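Local atomic coordinates of dihydropteridine reductase (Dictyostelium discoideum, PDB entry 3ORF), a protein that uses NADH or NADPH to reduce quinonoid dihydropteridines to their tetrahydro form, the step that yields tetrahydrobiopterin. Residues G32-E37 / S214-K219. Residues are numbered along the deposited sequence; the frame is centred on the assembly and turned at random.
Sequences GALGAE and SEVAEK. With NAD (nicotinamide-adenine-dinucleotide), chain E.
Leu34 sets its CD1 methyl against the branch of Val216 where helix 33-44 leans against helix 213-225. Extending its side chain with CG anti to the backbone N (chi1 173°), Leu34 brings its CD1 to 3.7 Å from CG1 of Val216, and the two side chains cross at nearly a right angle. Branched aliphatic residues suit this buried spot, because a methyl can fill it without a polar atom needing a partner; Leu213 also lies against Leu34.

One turn further along, Glu37 reaches over the start of 214-219. Its chain bends at chi2 and lies alongside Ser214: CG rests 3.7 Å from the backbone N of Ser214, and OE2 sits 3.8 Å from its CB. This is van der Waals contact with no hydrogen bond; CG and one carboxylate oxygen both pack on Ser214, and the residue remains partly exposed, which suits a charged end. With alanine at Glu37, the CG and carboxylate packing on Ser214 is gone, which would probably open a gap there and leave Leu213 less covered. Ala217 turns its small CB toward the carbonyl O of Glu37, 4.2 Å away, and fits against the backbone there; Phe41 packs on it from the next turn. The short helical segments cross at -52°, with their axes 9.3 Å apart.

The same segment, 32-37, also holds NAD. The amide of Ala33 donates to O2A at 2.9 Å, and that of Leu34 to O2N at 3.0 Å in an almost straight bond (178°). Gly32, the N-cap residue, has its CA 3.2 Å from O5B, where a side chain would collide with the cofactor. Amides at a helix N-terminus gripping the pyrophosphate, within a glycine-rich strand-turn-helix, are the dinucleotide-binding signature of the Rossmann fold in short-chain dehydrogenases/reductases.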
ATOM      1  N   GLY A  32      -2.328  -1.219  22.333  1.00 31.65           N
ATOM      2  CA  GLY A  32      -2.369   0.226  22.001  1.00 30.07           C
ATOM      3  C   GLY A  32      -3.526   0.902  22.698  1.00 29.16           C
ATOM      4  O   GLY A  32      -4.304   0.220  23.378  1.00 30.85           O
ATOM      5  N   ALA A  33      -3.703   2.203  22.520  1.00 29.30           N
ATOM      6  CA  ALA A  33      -4.833   2.873  23.167  1.00 29.89           C
ATOM      7  C   ALA A  33      -6.180   2.285  22.716  1.00 29.73           C
ATOM      8  O   ALA A  33      -7.028   1.878  23.532  1.00 29.69           O
ATOM      9  CB  ALA A  33      -4.782   4.354  22.890  1.00 29.51           C
ATOM     10  N   LEU A  34      -6.410   2.225  21.410  1.00 28.55           N
ATOM     11  CA  LEU A  34      -7.698   1.707  20.928  1.00 27.15           C
ATOM     12  C   LEU A  34      -7.833   0.226  21.254  1.00 27.69           C
ATOM     13  O   LEU A  34      -8.883  -0.218  21.745  1.00 26.65           O
ATOM     14  CB  LEU A  34      -7.865   1.943  19.400  1.00 27.29           C
ATOM     15  CG  LEU A  34      -9.101   1.276  18.786  1.00 27.30           C
ATOM     16  CD1 LEU A  34     -10.462   1.845  19.390  1.00 22.81           C
ATOM     17  CD2 LEU A  34      -8.976   1.409  17.307  1.00 26.57           C
ATOM     18  N   GLY A  35      -6.761  -0.517  20.950  1.00 28.04           N
ATOM     19  CA  GLY A  35      -6.736  -1.950  21.094  1.00 27.57           C
ATOM     20  C   GLY A  35      -7.063  -2.339  22.530  1.00 30.43           C
ATOM     21  O   GLY A  35      -7.889  -3.254  22.763  1.00 29.45           O
ATOM     22  N   ALA A  36      -6.465  -1.624  23.494  1.00 30.37           N
ATOM     23  CA  ALA A  36      -6.748  -1.913  24.928  1.00 33.59           C
ATOM     24  C   ALA A  36      -8.159  -1.503  25.360  1.00 34.54           C
ATOM     25  O   ALA A  36      -8.733  -2.143  26.257  1.00 37.24           O
ATOM     26  CB  ALA A  36      -5.672  -1.283  25.891  1.00 32.84           C
ATOM     27  N   GLU A  37      -8.728  -0.445  24.761  1.00 32.94           N
ATOM     28  CA  GLU A  37     -10.115  -0.123  25.062  1.00 33.87           C
ATOM     29  C   GLU A  37     -11.090  -1.175  24.470  1.00 33.60           C
ATOM     30  O   GLU A  37     -12.069  -1.531  25.104  1.00 34.06           O
ATOM     31  CB  GLU A  37     -10.484   1.275  24.591  1.00 33.71           C
ATOM     32  CG  GLU A  37     -11.975   1.679  24.828  1.00 38.65           C
ATOM     33  CD  GLU A  37     -12.483   1.542  26.288  1.00 48.73           C
ATOM     34  OE1 GLU A  37     -11.799   2.019  27.245  1.00 51.90           O
ATOM     35  OE2 GLU A  37     -13.606   0.966  26.458  1.00 52.08           O
ATOM     36  N   SER A 214     -14.254   4.342  23.620  1.00 28.02           N
ATOM     37  CA  SER A 214     -15.307   3.464  24.095  1.00 30.07           C
ATOM     38  C   SER A 214     -16.438   3.515  23.099  1.00 30.68           C
ATOM     39  O   SER A 214     -17.180   2.585  23.038  1.00 32.75           O
ATOM     40  CB  SER A 214     -15.805   3.865  25.512  1.00 32.40           C
ATOM     41  OG  SER A 214     -16.525   5.093  25.473  1.00 34.49           O
ATOM     42  N   GLU A 215     -16.571   4.572  22.287  1.00 30.36           N
ATOM     43  CA  GLU A 215     -17.644   4.534  21.272  1.00 31.37           C
ATOM     44  C   GLU A 215     -17.200   3.671  20.130  1.00 28.79           C
ATOM     45  O   GLU A 215     -17.990   3.003  19.524  1.00 28.55           O
ATOM     46  CB  GLU A 215     -18.078   5.908  20.748  1.00 31.27           C
ATOM     47  CG  GLU A 215     -18.527   6.833  21.814  1.00 38.41           C
ATOM     48  CD  GLU A 215     -19.294   8.066  21.281  1.00 44.14           C
ATOM     49  OE1 GLU A 215     -19.766   8.051  20.135  1.00 50.17           O
ATOM     50  OE2 GLU A 215     -19.463   9.038  22.037  1.00 49.55           O
ATOM     51  N   VAL A 216     -15.924   3.680  19.815  1.00 27.39           N
ATOM     52  CA  VAL A 216     -15.496   2.695  18.836  1.00 26.10           C
ATOM     53  C   VAL A 216     -15.768   1.233  19.278  1.00 25.51           C
ATOM     54  O   VAL A 216     -16.350   0.429  18.550  1.00 25.72           O
ATOM     55  CB  VAL A 216     -14.013   2.976  18.422  1.00 25.76           C
ATOM     56  CG1 VAL A 216     -13.611   1.951  17.365  1.00 21.96           C
ATOM     57  CG2 VAL A 216     -13.967   4.425  17.914  1.00 21.73           C
ATOM     58  N   ALA A 217     -15.358   0.901  20.495  1.00 26.22           N
ATOM     59  CA  ALA A 217     -15.672  -0.403  21.098  1.00 27.49           C
ATOM     60  C   ALA A 217     -17.139  -0.781  21.059  1.00 28.49           C
ATOM     61  O   ALA A 217     -17.479  -1.930  20.718  1.00 27.43           O
ATOM     62  CB  ALA A 217     -15.176  -0.484  22.549  1.00 26.86           C
ATOM     63  N   GLU A 218     -18.000   0.156  21.443  1.00 30.13           N
ATOM     64  CA  GLU A 218     -19.456  -0.081  21.440  1.00 33.17           C
ATOM     65  C   GLU A 218     -19.999  -0.377  20.034  1.00 32.28           C
ATOM     66  O   GLU A 218     -20.793  -1.338  19.839  1.00 32.77           O
ATOM     67  CB  GLU A 218     -20.133   1.132  22.113  1.00 36.22           C
ATOM     68  CG  GLU A 218     -21.665   1.301  22.020  1.00 44.93           C
ATOM     69  CD  GLU A 218     -22.192   2.339  23.079  1.00 59.54           C
ATOM     70  OE1 GLU A 218     -21.332   2.929  23.833  1.00 61.85           O
ATOM     71  OE2 GLU A 218     -23.449   2.548  23.163  1.00 62.56           O
ATOM     72  N   LYS A 219     -19.570   0.397  19.031  1.00 28.96           N
ATOM     73  CA  LYS A 219     -19.974   0.086  17.642  1.00 26.96           C
ATOM     74  C   LYS A 219     -19.501  -1.316  17.233  1.00 26.53           C
ATOM     75  O   LYS A 219     -20.280  -2.134  16.690  1.00 27.16           O
ATOM     76  CB  LYS A 219     -19.447   1.137  16.680  1.00 26.32           C
ATOM     77  CG  LYS A 219     -19.848   0.949  15.198  1.00 26.37           C
ATOM     78  CD  LYS A 219     -21.384   0.793  14.997  1.00 28.83           C
ATOM     79  CE  LYS A 219     -22.107   2.109  15.197  1.00 34.04           C
ATOM     80  NZ  LYS A 219     -23.403   2.139  14.373  1.00 33.45           N
TER
HETATM   81  PA  NAD E 901      -1.141   3.254  19.574  1.00 34.60           P
HETATM   82  O1A NAD E 901       0.210   3.666  19.113  1.00 37.00           O
HETATM   83  O2A NAD E 901      -1.542   3.405  21.000  1.00 32.27           O
HETATM   84  O5B NAD E 901      -1.225   1.630  19.344  1.00 35.20           O
HETATM   85  C5B NAD E 901      -0.892   0.903  18.217  1.00 35.50           C
HETATM   86  C4B NAD E 901      -0.503  -0.498  18.720  1.00 35.46           C
HETATM   87  O4B NAD E 901      -0.112  -1.254  17.536  1.00 36.35           O
HETATM   88  C3B NAD E 901       0.780  -0.399  19.589  1.00 36.75           C
HETATM   89  O3B NAD E 901       0.663  -1.299  20.665  1.00 36.88           O
HETATM   90  C2B NAD E 901       1.871  -1.001  18.726  1.00 38.45           C
HETATM   91  O2B NAD E 901       2.830  -1.719  19.520  1.00 40.13           O
HETATM   92  C1B NAD E 901       1.054  -1.999  17.881  1.00 38.25           C
HETATM   93  N9A NAD E 901       1.650  -2.338  16.559  1.00 38.27           N
HETATM   94  C8A NAD E 901       2.282  -1.457  15.740  1.00 36.75           C
HETATM   95  N7A NAD E 901       2.618  -2.130  14.629  1.00 40.02           N
HETATM   96  C5A NAD E 901       2.240  -3.440  14.750  1.00 38.71           C
HETATM   97  C6A NAD E 901       2.331  -4.607  13.928  1.00 38.64           C
HETATM   98  N6A NAD E 901       2.986  -4.586  12.741  1.00 37.52           N
HETATM   99  N1A NAD E 901       1.795  -5.782  14.367  1.00 37.07           N
HETATM  100  C2A NAD E 901       1.216  -5.842  15.560  1.00 33.82           C
HETATM  101  N3A NAD E 901       1.117  -4.754  16.351  1.00 33.58           N
HETATM  102  C4A NAD E 901       1.635  -3.558  15.995  1.00 35.47           C
HETATM  103  O3  NAD E 901      -2.138   3.925  18.556  1.00 31.68           O
HETATM  104  PN  NAD E 901      -3.643   4.205  18.681  1.00 39.18           P
HETATM  105  O1N NAD E 901      -3.694   5.662  19.027  1.00 41.13           O
HETATM  106  O2N NAD E 901      -4.398   3.127  19.444  1.00 36.14           O
HETATM  107  O5D NAD E 901      -4.191   4.100  17.157  1.00 42.49           O
HETATM  108  C5D NAD E 901      -4.839   2.928  16.646  1.00 50.66           C
HETATM  109  C4D NAD E 901      -5.042   3.048  15.123  1.00 55.69           C
HETATM  110  O4D NAD E 901      -5.553   4.369  14.800  1.00 59.36           O
HETATM  111  C3D NAD E 901      -3.799   2.879  14.241  1.00 56.37           C
HETATM  112  O3D NAD E 901      -4.153   1.874  13.226  1.00 53.22           O
HETATM  113  C2D NAD E 901      -3.605   4.248  13.574  1.00 59.37           C
HETATM  114  O2D NAD E 901      -3.006   4.006  12.291  1.00 58.46           O
HETATM  115  C1D NAD E 901      -5.101   4.601  13.429  1.00 60.63           C
HETATM  116  N1N NAD E 901      -5.799   5.847  12.871  1.00 62.96           N
HETATM  117  C2N NAD E 901      -6.030   7.088  13.615  1.00 63.57           C
HETATM  118  C3N NAD E 901      -6.724   8.153  12.942  1.00 61.26           C
HETATM  119  C7N NAD E 901      -7.058   9.520  13.600  1.00 55.51           C
HETATM  120  O7N NAD E 901      -6.871  10.574  12.961  1.00 56.55           O
HETATM  121  N7N NAD E 901      -7.609   9.433  14.829  1.00 38.14           N
HETATM  122  C4N NAD E 901      -7.188   7.982  11.615  1.00 63.76           C
HETATM  123  C5N NAD E 901      -6.985   6.776  10.933  1.00 62.21           C
HETATM  124  C6N NAD E 901      -6.305   5.739  11.551  1.00 59.60           C